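Local coordinates for protein transcriptional repressor, TetR family (PDB 3ANP) that controls fatty acid degradation as a TetR-family transcriptional repressor that binds dodecyl-CoA in its ligand pocket and probably binds DNA, at residues Leu58-Gly61 / Ser62-Ala66; Val72-Leu75 / Leu76-Arg80; Arg3-Gln6 / Lys7-Arg11; Leu167-Ala170 / Ala171-Gly175. All coordinates share one frame; numbering follows the deposited sequence.

Interaction 1: Leu58-Gly61 / Ser62-Ala66; sequences LDYG and SQLLA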
loop_
_atom_site.group_PDB
_atom_site.type_symbol
_atom_site.label_atom_id
_atom_site.label_comp_id
_atom_site.label_asym_id
_atom_site.label_seq_id
_atom_site.Cartn_x
_atom_site.Cartn_y
_atom_site.Cartn_z
ATOM N N LEU A 58 -4.146 1.864 17.620
ATOM C CA LEU A 58 -4.377 3.099 16.878
ATOM C C LEU A 58 -4.106 4.293 17.778
ATOM O O LEU A 58 -3.559 5.292 17.333
ATOM C CB LEU A 58 -5.802 3.169 16.355
ATOM C CG LEU A 58 -6.111 2.135 15.267
ATOM C CD1 LEU A 58 -7.567 2.307 14.855
ATOM C CD2 LEU A 58 -5.179 2.314 14.064
ATOM N N ASP A 59 -4.498 4.195 19.044
ATOM C CA ASP A 59 -4.240 5.286 19.983
ATOM C C ASP A 59 -2.732 5.535 20.074
ATOM O O ASP A 59 -2.284 6.687 20.095
ATOM C CB ASP A 59 -4.796 4.943 21.370
ATOM C CG ASP A 59 -6.147 5.606 21.644
ATOM O OD1 ASP A 59 -6.787 6.091 20.680
ATOM O OD2 ASP A 59 -6.571 5.637 22.823
ATOM N N TYR A 60 -1.954 4.454 20.132
ATOM C CA TYR A 60 -0.488 4.573 20.203
ATOM C C TYR A 60 0.034 5.211 18.926
ATOM O O TYR A 60 0.845 6.137 18.964
ATOM C CB TYR A 60 0.164 3.200 20.368
ATOM C CG TYR A 60 1.677 3.239 20.518
ATOM C CD1 TYR A 60 2.471 2.202 20.026
ATOM C CD2 TYR A 60 2.310 4.292 21.182
ATOM C CE1 TYR A 60 3.864 2.211 20.192
ATOM C CE2 TYR A 60 3.701 4.311 21.347
ATOM C CZ TYR A 60 4.465 3.266 20.850
ATOM O OH TYR A 60 5.830 3.280 21.022
ATOM N N GLY A 61 -0.426 4.704 17.785
ATOM C CA GLY A 61 0.002 5.267 16.515
ATOM C C GLY A 61 -0.288 6.755 16.421
ATOM O O GLY A 61 0.537 7.527 15.914
ATOM N N SER A 62 -1.455 7.177 16.900
ATOM C CA SER A 62 -1.822 8.593 16.864
ATOM C C SER A 62 -0.862 9.402 17.726
ATOM O O SER A 62 -0.486 10.526 17.367
ATOM C CB SER A 62 -3.261 8.803 17.369
ATOM O OG SER A 62 -4.170 8.154 16.502
ATOM N N GLN A 63 -0.472 8.833 18.864
ATOM C CA GLN A 63 0.491 9.499 19.756
ATOM C C GLN A 63 1.826 9.636 19.027
ATOM O O GLN A 63 2.458 10.699 19.034
ATOM C CB GLN A 63 0.720 8.671 21.034
ATOM C CG GLN A 63 1.911 9.179 21.890
ATOM C CD GLN A 63 2.386 8.149 22.932
ATOM O OE1 GLN A 63 1.643 7.233 23.294
ATOM N NE2 GLN A 63 3.623 8.315 23.426
ATOM N N LEU A 64 2.275 8.554 18.400
ATOM C CA LEU A 64 3.548 8.606 17.685
ATOM C C LEU A 64 3.498 9.669 16.583
ATOM O O LEU A 64 4.411 10.495 16.449
ATOM C CB LEU A 64 3.875 7.234 17.086
ATOM C CG LEU A 64 4.184 6.070 18.042
ATOM C CD1 LEU A 64 4.355 4.785 17.216
ATOM C CD2 LEU A 64 5.469 6.351 18.831
ATOM N N LEU A 65 2.420 9.669 15.803
ATOM C CA LEU A 65 2.294 10.644 14.728
ATOM C C LEU A 65 2.245 12.078 15.271
ATOM O O LEU A 65 2.803 12.987 14.665
ATOM C CB LEU A 65 1.046 10.360 13.891
ATOM C CG LEU A 65 0.835 11.342 12.729
ATOM C CD1 LEU A 65 1.994 11.195 11.734
ATOM C CD2 LEU A 65 -0.497 11.062 12.024
ATOM N N ALA A 66 1.577 12.290 16.406
ATOM C CA ALA A 66 1.497 13.634 16.980
ATOM C C ALA A 66 2.893 14.122 17.368
ATOM O O ALA A 66 3.207 15.312 17.232
ATOM C CB ALA A 66 0.549 13.662 18.216
HETATM O O HOH W 1 -6.549 6.938 17.694
#

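Interaction 2: Val72-Leu75 / Leu76-Arg80; sequences VRRL and LAQGR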
loop_
_atom_site.group_PDB
_atom_site.type_symbol
_atom_site.label_atom_id
_atom_site.label_comp_id
_atom_site.label_asym_id
_atom_site.label_seq_id
_atom_site.Cartn_x
_atom_site.Cartn_y
_atom_site.Cartn_z
ATOM N N VAL A 72 8.214 17.944 13.094
ATOM C CA VAL A 72 8.217 18.520 11.751
ATOM C C VAL A 72 7.957 20.025 11.799
ATOM O O VAL A 72 8.662 20.797 11.157
ATOM C CB VAL A 72 7.143 17.816 10.846
ATOM C CG1 VAL A 72 6.801 18.678 9.613
ATOM C CG2 VAL A 72 7.682 16.456 10.394
ATOM N N ARG A 73 6.953 20.447 12.564
ATOM C CA ARG A 73 6.643 21.871 12.652
ATOM C C ARG A 73 7.793 22.636 13.285
ATOM O O ARG A 73 8.118 23.751 12.874
ATOM C CB ARG A 73 5.343 22.086 13.442
ATOM C CG ARG A 73 4.119 21.621 12.658
ATOM C CD ARG A 73 2.835 21.733 13.460
ATOM N NE ARG A 73 1.687 21.239 12.694
ATOM C CZ ARG A 73 0.418 21.470 13.018
ATOM N NH1 ARG A 73 0.132 22.195 14.100
ATOM N NH2 ARG A 73 -0.567 20.986 12.257
ATOM N N ARG A 74 8.426 22.012 14.272
ATOM C CA ARG A 74 9.559 22.614 14.956
ATOM C C ARG A 74 10.705 22.846 13.973
ATOM O O ARG A 74 11.316 23.917 13.950
ATOM C CB ARG A 74 10.045 21.686 16.071
ATOM C CG ARG A 74 10.833 22.396 17.147
ATOM C CD ARG A 74 12.049 21.605 17.577
ATOM N NE ARG A 74 11.786 20.183 17.772
ATOM C CZ ARG A 74 12.665 19.235 17.461
ATOM N NH1 ARG A 74 13.841 19.584 16.943
ATOM N NH2 ARG A 74 12.386 17.955 17.664
ATOM N N LEU A 75 10.996 21.838 13.151
ATOM C CA LEU A 75 12.091 21.947 12.193
ATOM C C LEU A 75 11.845 23.018 11.137
ATOM O O LEU A 75 12.754 23.780 10.797
ATOM C CB LEU A 75 12.372 20.581 11.545
ATOM C CG LEU A 75 12.963 19.533 12.516
ATOM C CD1 LEU A 75 13.052 18.160 11.840
ATOM C CD2 LEU A 75 14.346 19.974 12.987
ATOM N N LEU A 76 10.616 23.094 10.631
ATOM C CA LEU A 76 10.295 24.087 9.627
ATOM C C LEU A 76 10.454 25.469 10.254
ATOM O O LEU A 76 11.102 26.341 9.681
ATOM C CB LEU A 76 8.865 23.882 9.095
ATOM C CG LEU A 76 8.702 22.611 8.240
ATOM C CD1 LEU A 76 7.235 22.416 7.867
ATOM C CD2 LEU A 76 9.580 22.719 6.971
ATOM N N ALA A 77 9.888 25.654 11.444
ATOM C CA ALA A 77 9.983 26.939 12.136
ATOM C C ALA A 77 11.432 27.344 12.388
ATOM O O ALA A 77 11.747 28.535 12.417
ATOM C CB ALA A 77 9.220 26.888 13.454
ATOM N N GLN A 78 12.312 26.367 12.575
ATOM C CA GLN A 78 13.727 26.656 12.811
ATOM C C GLN A 78 14.408 27.099 11.516
ATOM O O GLN A 78 15.551 27.558 11.535
ATOM C CB GLN A 78 14.464 25.423 13.341
ATOM C CG GLN A 78 14.076 24.968 14.737
ATOM C CD GLN A 78 14.800 23.685 15.145
ATOM O OE1 GLN A 78 14.563 23.136 16.228
ATOM N NE2 GLN A 78 15.686 23.200 14.273
ATOM N N GLY A 79 13.713 26.942 10.393
ATOM C CA GLY A 79 14.276 27.335 9.114
ATOM C C GLY A 79 14.932 26.210 8.327
ATOM O O GLY A 79 15.758 26.463 7.447
ATOM N N ARG A 80 14.584 24.964 8.628
ATOM C CA ARG A 80 15.172 23.849 7.893
ATOM C C ARG A 80 14.520 23.770 6.520
ATOM O O ARG A 80 13.338 24.067 6.372
ATOM C CB ARG A 80 14.946 22.529 8.632
ATOM C CG ARG A 80 15.703 22.385 9.937
ATOM C CD ARG A 80 17.207 22.364 9.709
ATOM N NE ARG A 80 17.908 21.793 10.855
ATOM C CZ ARG A 80 17.844 20.510 11.205
ATOM N NH1 ARG A 80 18.512 20.075 12.267
ATOM N NH2 ARG A 80 17.122 19.656 10.489
#

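Interaction 3: Arg3-Gln6 / Lys7-Arg11; sequences REYQ and KKRRR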
loop_
_atom_site.group_PDB
_atom_site.type_symbol
_atom_site.label_atom_id
_atom_site.label_comp_id
_atom_site.label_asym_id
_atom_site.label_seq_id
_atom_site.Cartn_x
_atom_site.Cartn_y
_atom_site.Cartn_z
ATOM N N ARG A 3 -16.274 13.459 36.907
ATOM C CA ARG A 3 -16.459 12.226 36.145
ATOM C C ARG A 3 -15.608 12.208 34.864
ATOM O O ARG A 3 -15.097 11.156 34.454
ATOM C CB ARG A 3 -17.936 12.047 35.802
ATOM C CG ARG A 3 -18.304 10.642 35.338
ATOM C CD ARG A 3 -19.762 10.574 34.880
ATOM N NE ARG A 3 -20.165 9.220 34.503
ATOM C CZ ARG A 3 -20.298 8.211 35.361
ATOM N NH1 ARG A 3 -20.064 8.396 36.655
ATOM N NH2 ARG A 3 -20.667 7.014 34.924
ATOM N N GLU A 4 -15.462 13.371 34.237
ATOM C CA GLU A 4 -14.671 13.481 33.016
ATOM C C GLU A 4 -13.218 13.082 33.297
ATOM O O GLU A 4 -12.632 12.286 32.559
ATOM C CB GLU A 4 -14.715 14.918 32.483
ATOM C CG GLU A 4 -14.040 15.098 31.129
ATOM C CD GLU A 4 -13.797 16.558 30.784
ATOM O OE1 GLU A 4 -13.037 17.231 31.516
ATOM O OE2 GLU A 4 -14.364 17.033 29.779
ATOM N N TYR A 5 -12.635 13.658 34.350
ATOM C CA TYR A 5 -11.262 13.345 34.734
ATOM C C TYR A 5 -11.157 11.845 35.057
ATOM O O TYR A 5 -10.232 11.168 34.615
ATOM C CB TYR A 5 -10.845 14.200 35.953
ATOM C CG TYR A 5 -9.566 13.760 36.656
ATOM C CD1 TYR A 5 -8.312 14.146 36.186
ATOM C CD2 TYR A 5 -9.616 12.927 37.769
ATOM C CE1 TYR A 5 -7.138 13.710 36.807
ATOM C CE2 TYR A 5 -8.443 12.477 38.395
ATOM C CZ TYR A 5 -7.213 12.870 37.906
ATOM O OH TYR A 5 -6.065 12.381 38.481
ATOM N N GLN A 6 -12.119 11.322 35.812
ATOM C CA GLN A 6 -12.087 9.912 36.178
ATOM C C GLN A 6 -12.142 9.000 34.953
ATOM O O GLN A 6 -11.498 7.957 34.933
ATOM C CB GLN A 6 -13.232 9.586 37.155
ATOM C CG GLN A 6 -13.074 10.298 38.511
ATOM C CD GLN A 6 -14.265 10.113 39.436
ATOM O OE1 GLN A 6 -15.410 10.119 38.993
ATOM N NE2 GLN A 6 -13.997 9.965 40.731
ATOM N N LYS A 7 -12.896 9.395 33.933
ATOM C CA LYS A 7 -12.997 8.586 32.713
ATOM C C LYS A 7 -11.699 8.658 31.912
ATOM O O LYS A 7 -11.245 7.653 31.350
ATOM C CB LYS A 7 -14.164 9.061 31.842
ATOM C CG LYS A 7 -15.536 8.693 32.403
ATOM C CD LYS A 7 -16.645 9.205 31.508
ATOM C CE LYS A 7 -17.978 8.590 31.881
ATOM N NZ LYS A 7 -17.991 7.128 31.600
ATOM N N LYS A 8 -11.106 9.844 31.847
ATOM C CA LYS A 8 -9.850 9.989 31.126
ATOM C C LYS A 8 -8.767 9.196 31.840
ATOM O O LYS A 8 -7.901 8.599 31.195
ATOM C CB LYS A 8 -9.448 11.461 31.020
ATOM C CG LYS A 8 -10.343 12.246 30.071
ATOM C CD LYS A 8 -9.705 13.562 29.689
ATOM C CE LYS A 8 -10.514 14.254 28.599
ATOM N NZ LYS A 8 -9.828 15.475 28.087
ATOM N N ARG A 9 -8.810 9.188 33.172
ATOM C CA ARG A 9 -7.826 8.422 33.932
ATOM C C ARG A 9 -8.064 6.938 33.686
ATOM O O ARG A 9 -7.122 6.163 33.516
ATOM C CB ARG A 9 -7.940 8.708 35.435
ATOM C CG ARG A 9 -7.398 10.077 35.853
ATOM C CD ARG A 9 -5.881 10.082 35.931
ATOM N NE ARG A 9 -5.408 9.250 37.036
ATOM C CZ ARG A 9 -4.164 8.780 37.144
ATOM N NH1 ARG A 9 -3.253 9.061 36.211
ATOM N NH2 ARG A 9 -3.834 8.012 38.176
ATOM N N ARG A 10 -9.325 6.530 33.682
ATOM C CA ARG A 10 -9.618 5.130 33.439
ATOM C C ARG A 10 -9.161 4.698 32.041
ATOM O O ARG A 10 -8.603 3.610 31.883
ATOM C CB ARG A 10 -11.110 4.860 33.612
ATOM C CG ARG A 10 -11.510 3.463 33.217
ATOM C CD ARG A 10 -12.902 3.126 33.716
ATOM N NE ARG A 10 -12.865 2.715 35.116
ATOM C CZ ARG A 10 -13.877 2.133 35.752
ATOM N NH1 ARG A 10 -15.020 1.893 35.113
ATOM N NH2 ARG A 10 -13.739 1.767 37.022
ATOM N N ARG A 11 -9.389 5.539 31.030
ATOM C CA ARG A 11 -8.963 5.180 29.678
ATOM C C ARG A 11 -7.442 5.052 29.621
ATOM O O ARG A 11 -6.914 4.116 29.018
ATOM C CB ARG A 11 -9.417 6.223 28.650
ATOM C CG ARG A 11 -8.945 5.916 27.222
ATOM C CD ARG A 11 -9.444 6.971 26.246
ATOM N NE ARG A 11 -10.894 6.905 26.140
ATOM C CZ ARG A 11 -11.549 5.992 25.423
ATOM N NH1 ARG A 11 -10.878 5.077 24.740
ATOM N NH2 ARG A 11 -12.872 5.984 25.412
#

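Interaction 4: Leu167-Ala170 / Ala171-Gly175; sequences LRWA and AYTPG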
loop_
_atom_site.group_PDB
_atom_site.type_symbol
_atom_site.label_atom_id
_atom_site.label_comp_id
_atom_site.label_asym_id
_atom_site.label_seq_id
_atom_site.Cartn_x
_atom_site.Cartn_y
_atom_site.Cartn_z
ATOM N N LEU A 167 4.820 -2.048 5.880
ATOM C CA LEU A 167 4.076 -3.274 6.105
ATOM C C LEU A 167 4.820 -4.479 5.526
ATOM O O LEU A 167 4.981 -5.496 6.198
ATOM C CB LEU A 167 2.682 -3.159 5.472
ATOM C CG LEU A 167 1.820 -4.425 5.458
ATOM C CD1 LEU A 167 1.854 -5.082 6.822
ATOM C CD2 LEU A 167 0.382 -4.047 5.067
ATOM N N ARG A 168 5.281 -4.369 4.282
ATOM C CA ARG A 168 5.991 -5.477 3.665
ATOM C C ARG A 168 7.321 -5.722 4.363
ATOM O O ARG A 168 7.743 -6.865 4.529
ATOM C CB ARG A 168 6.189 -5.220 2.173
ATOM C CG ARG A 168 4.852 -5.302 1.414
ATOM C CD ARG A 168 4.928 -4.743 0.005
ATOM N NE ARG A 168 5.656 -5.618 -0.908
ATOM C CZ ARG A 168 5.811 -5.373 -2.207
ATOM N NH1 ARG A 168 5.287 -4.275 -2.748
ATOM N NH2 ARG A 168 6.493 -6.228 -2.966
ATOM N N TRP A 169 7.962 -4.645 4.795
ATOM C CA TRP A 169 9.228 -4.771 5.500
ATOM C C TRP A 169 9.021 -5.563 6.785
ATOM O O TRP A 169 9.733 -6.534 7.052
ATOM C CB TRP A 169 9.781 -3.393 5.856
ATOM C CG TRP A 169 11.038 -3.455 6.702
ATOM C CD1 TRP A 169 12.327 -3.610 6.253
ATOM C CD2 TRP A 169 11.115 -3.414 8.128
ATOM N NE1 TRP A 169 13.199 -3.670 7.315
ATOM C CE2 TRP A 169 12.488 -3.553 8.479
ATOM C CE3 TRP A 169 10.166 -3.278 9.149
ATOM C CZ2 TRP A 169 12.931 -3.561 9.813
ATOM C CZ3 TRP A 169 10.611 -3.287 10.489
ATOM C CH2 TRP A 169 11.986 -3.430 10.800
ATOM N N ALA A 170 8.040 -5.135 7.576
ATOM C CA ALA A 170 7.749 -5.764 8.861
ATOM C C ALA A 170 7.206 -7.176 8.754
ATOM O O ALA A 170 7.549 -8.038 9.561
ATOM C CB ALA A 170 6.766 -4.879 9.673
ATOM N N ALA A 171 6.371 -7.423 7.753
ATOM C CA ALA A 171 5.774 -8.740 7.592
ATOM C C ALA A 171 6.603 -9.770 6.829
ATOM O O ALA A 171 6.497 -10.971 7.091
ATOM C CB ALA A 171 4.416 -8.601 6.915
ATOM N N TYR A 172 7.427 -9.312 5.898
ATOM C CA TYR A 172 8.183 -10.249 5.068
ATOM C C TYR A 172 9.696 -10.113 4.987
ATOM O O TYR A 172 10.379 -11.110 4.808
ATOM C CB TYR A 172 7.653 -10.189 3.629
ATOM C CG TYR A 172 6.145 -10.179 3.523
ATOM C CD1 TYR A 172 5.386 -11.228 4.048
ATOM C CD2 TYR A 172 5.480 -9.126 2.901
ATOM C CE1 TYR A 172 4.001 -11.229 3.956
ATOM C CE2 TYR A 172 4.089 -9.111 2.799
ATOM C CZ TYR A 172 3.356 -10.171 3.332
ATOM O OH TYR A 172 1.987 -10.171 3.251
ATOM N N THR A 173 10.224 -8.896 5.087
ATOM C CA THR A 173 11.666 -8.703 4.936
ATOM C C THR A 173 12.268 -7.779 5.974
ATOM O O THR A 173 12.890 -6.770 5.631
ATOM C CB THR A 173 11.985 -8.104 3.551
ATOM O OG1 THR A 173 11.406 -6.796 3.454
ATOM C CG2 THR A 173 11.424 -8.971 2.443
ATOM N N PRO A 174 12.128 -8.118 7.259
ATOM C CA PRO A 174 12.682 -7.253 8.300
ATOM C C PRO A 174 14.201 -7.114 8.292
ATOM O O PRO A 174 14.746 -6.207 8.924
ATOM C CB PRO A 174 12.150 -7.878 9.585
ATOM C CG PRO A 174 12.068 -9.338 9.238
ATOM C CD PRO A 174 11.518 -9.333 7.835
ATOM N N GLY A 175 14.875 -8.001 7.565
ATOM C CA GLY A 175 16.327 -7.949 7.496
ATOM C C GLY A 175 16.843 -6.878 6.554
ATOM O O GLY A 175 18.036 -6.543 6.574
#

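Interaction 1: Leu58-Gly61 / Ser62-Ala66
Leu64 lies over one face of the Tyr60 ring, one helical turn further along helix 54-77. Its CD1 sits 4.0 Å from the ring centroid and only 14° off the normal, a CH-pi contact. The other methyl, CD2, slides toward the hydroxyl end and approaches Tyr60 CE2 to 3.7 Å. The ring gets there because its CG is anti to the backbone N (chi1 -177°), which sends it along the helix flank toward the next turn. At the ring edge, in its plane, Gln63 OE1 stands 3.7 Å from Tyr60 CD2, with the amide turned 67° against the ring. The backbone beneath fixes the spacing: Leu64 N donates to Tyr60 O at 2.9 Å, and equivalent bonds join Ser62 to Leu58, Gln63 to Asp59 and Leu65 to Gly61. On another flank a water donates to Asp59 OD1 (3.1 Å) and to Ser62 OG (2.9 Å), spanning one turn. Tyr50 OH holds the second Asp59 oxygen, while Ser62 OG is also bonded to Ala125 O. With a serine in place of Tyr60, Leu64 is likely to lose the surface it rests on, and Glu100 the phenol OH it bonds. Leu64 belongs to the dodecyl-CoA pocket and touches the ligand, so the ring probably supports one side of the pocket through Leu64. Phe15, Met19 and Arg23 of helix 3-25 pack on Tyr60, Leu103 and Leu104 of helix 101-110 meet Tyr60 and Leu64, and Leu65 reaches helix 128-142.

Interaction 2: Val72-Leu75 / Leu76-Arg80
Leu75 and Arg80 meet where helix 54-77 runs out, in a Schellman motif that turns the chain toward helix 82-99. Its defining pair of bonds is Arg80 N to Leu75 O at 3.1 Å and, nested inside, Gly79 N to Leu76 O at 2.8 Å. Gly79 makes the reversal with a positive phi of 96°, where a beta carbon would jam against the carbonyl O of Gln78, a geometry that calls for glycine. Leu75 O is also approached by Gln78 N, but that bond is weak; the same backbone N has a shorter bond, 3.0 Å, to Arg74 O. Regular helical bonds from Leu76 N to Val72 O and from Ala77 N to Arg73 O precede the turn.

Among the side chains, Val72 and Leu76 lie alongside each other, CG1 to CD1 at 4.1 Å, with Val72 also on Leu131 and Ile135 of helix 128-142. Arg73 points away and forms a salt bridge with Glu134. Val85 of helix 82-99 packs against Leu75, Leu76 and Arg80. Arg74 and Gln78 run side by side; Gln78 OE1 lies in the plane of the Arg74 guanidinium, at its edge, but is closest to CD at 3.2 Å. Arg80 bends at chi2 (-65°), folding back along the helix end so that one face of its guanidinium rests on Leu75, whose CD2 lies 3.7 Å from NH2.

Interaction 3: Arg3-Gln6 / Lys7-Arg11
Arg9 N donates to Tyr5 O at 2.8 Å, and the same i to i+4 pattern ties Lys7 to Arg3, Lys8 to Glu4 and Arg10 to Gln6 in the opening turns of the N-terminal helix 3-25. These backbone bonds are the strongest polar links here, for no salt bridge joins the charged side chains of the two segments. Glu4 OE1 and Lys8 NZ remain 5.0 Å apart, too far for a salt bridge, though a weak attraction is likely. Arg3 and Lys7 carry like charges, with NE and NZ 4.2 Å apart. Lys7 CE comes still nearer to that NE, at 3.5 Å, so part of this approach is by the aliphatic chain; the exposed setting probably lets solvent soften the repulsion.

Further along the helix surface, Arg10 rests on Thr45 and Tyr49 of helix 43-49, and Lys7 also touches Tyr49. Arg11 bonds Tyr49 O and forms a cation-pi pair with Tyr50, tying the helix to the end of the predicted helix-turn-helix segment.

The closest packing is Tyr5 against Arg9, which run side by side and point the same way. Arg9 is bent at chi2 (-78°) and again at chi3, which brings its aliphatic part over the ring and sets the guanidinium beyond it, the two planes only 17° apart. Arg9 CD reaches Tyr5 OH at 3.4 Å, while Arg9 CG stands over the ring face, 3.7 Å from the Tyr5 ring centroid, in a CH-pi contact.

Interaction 4: Leu167-Ala170 / Ala171-Gly175
Ala171 closes on Leu167 at the last turn of helix 151-172, its N donating to Leu167 O at 2.8 Å while its CB sits 4.4 Å from Leu167 CD1. Tyr172 comes next, its N bonded to Arg168 O at 2.8 Å. Its ring crosses the stem of Arg168, Tyr172 CD2 lying 4.0 Å from Arg168 CB, with ring and guanidinium planes 69° apart; Ala171 CB rests over the ring centre. Thr173 N gives a second, longer bond to Arg168 O (3.3 Å), so that one carbonyl holds two amides, and only a weak one to Trp169 O. Pro174 N then comes within 2.9 Å of Trp169 O but has no hydrogen to give it.

The proline instead lies over one face of the Trp169 indole, its CA 3.9 Å from the centroid of the five-membered ring and 20° off the normal. With chi1 at 175° the indole lies on the side of its own carbonyl carbon and swings out from the helix flank, where Thr173 and Pro174 pass over that face and NE1 bonds Arg176 O. Were Trp169 a leucine, Arg176 O would probably lose its donor and Pro174 the flat surface it lies on.

Lys101 of helix 101-110 packs on both Trp169 and Pro174, while Leu105 and Tyr109 meet Leu167 and Ala171. Toward the second subunit, Arg168 forms a salt bridge with its Asp160 and touches a bound lauric acid, Tyr172 OH bonds its Asn113 O, and its Leu112, Phe123 and Ala119 pack on Leu167, Arg168 and Tyr172 respectively.

How the interactions relate
Interactions 1 and 2 share helix 54-77, their centres about 21 Å apart: the first lies near the centre of the chain beside the dodecyl-CoA pocket, the second at the helix end, where backbone bonds close a turn. Interaction 3, a surface contact, is rich in lysine and arginine, and interaction 1 packs against its helix further along. Aromatic faces recur in interactions 1, 3 and 4, but their partners change with place: a leucine methyl inside, an arginine stem outside, a proline where a helix stops. Interactions 2 and 4 both end helices, one through a glycine, the other before a proline; interaction 4 alone meets the second subunit.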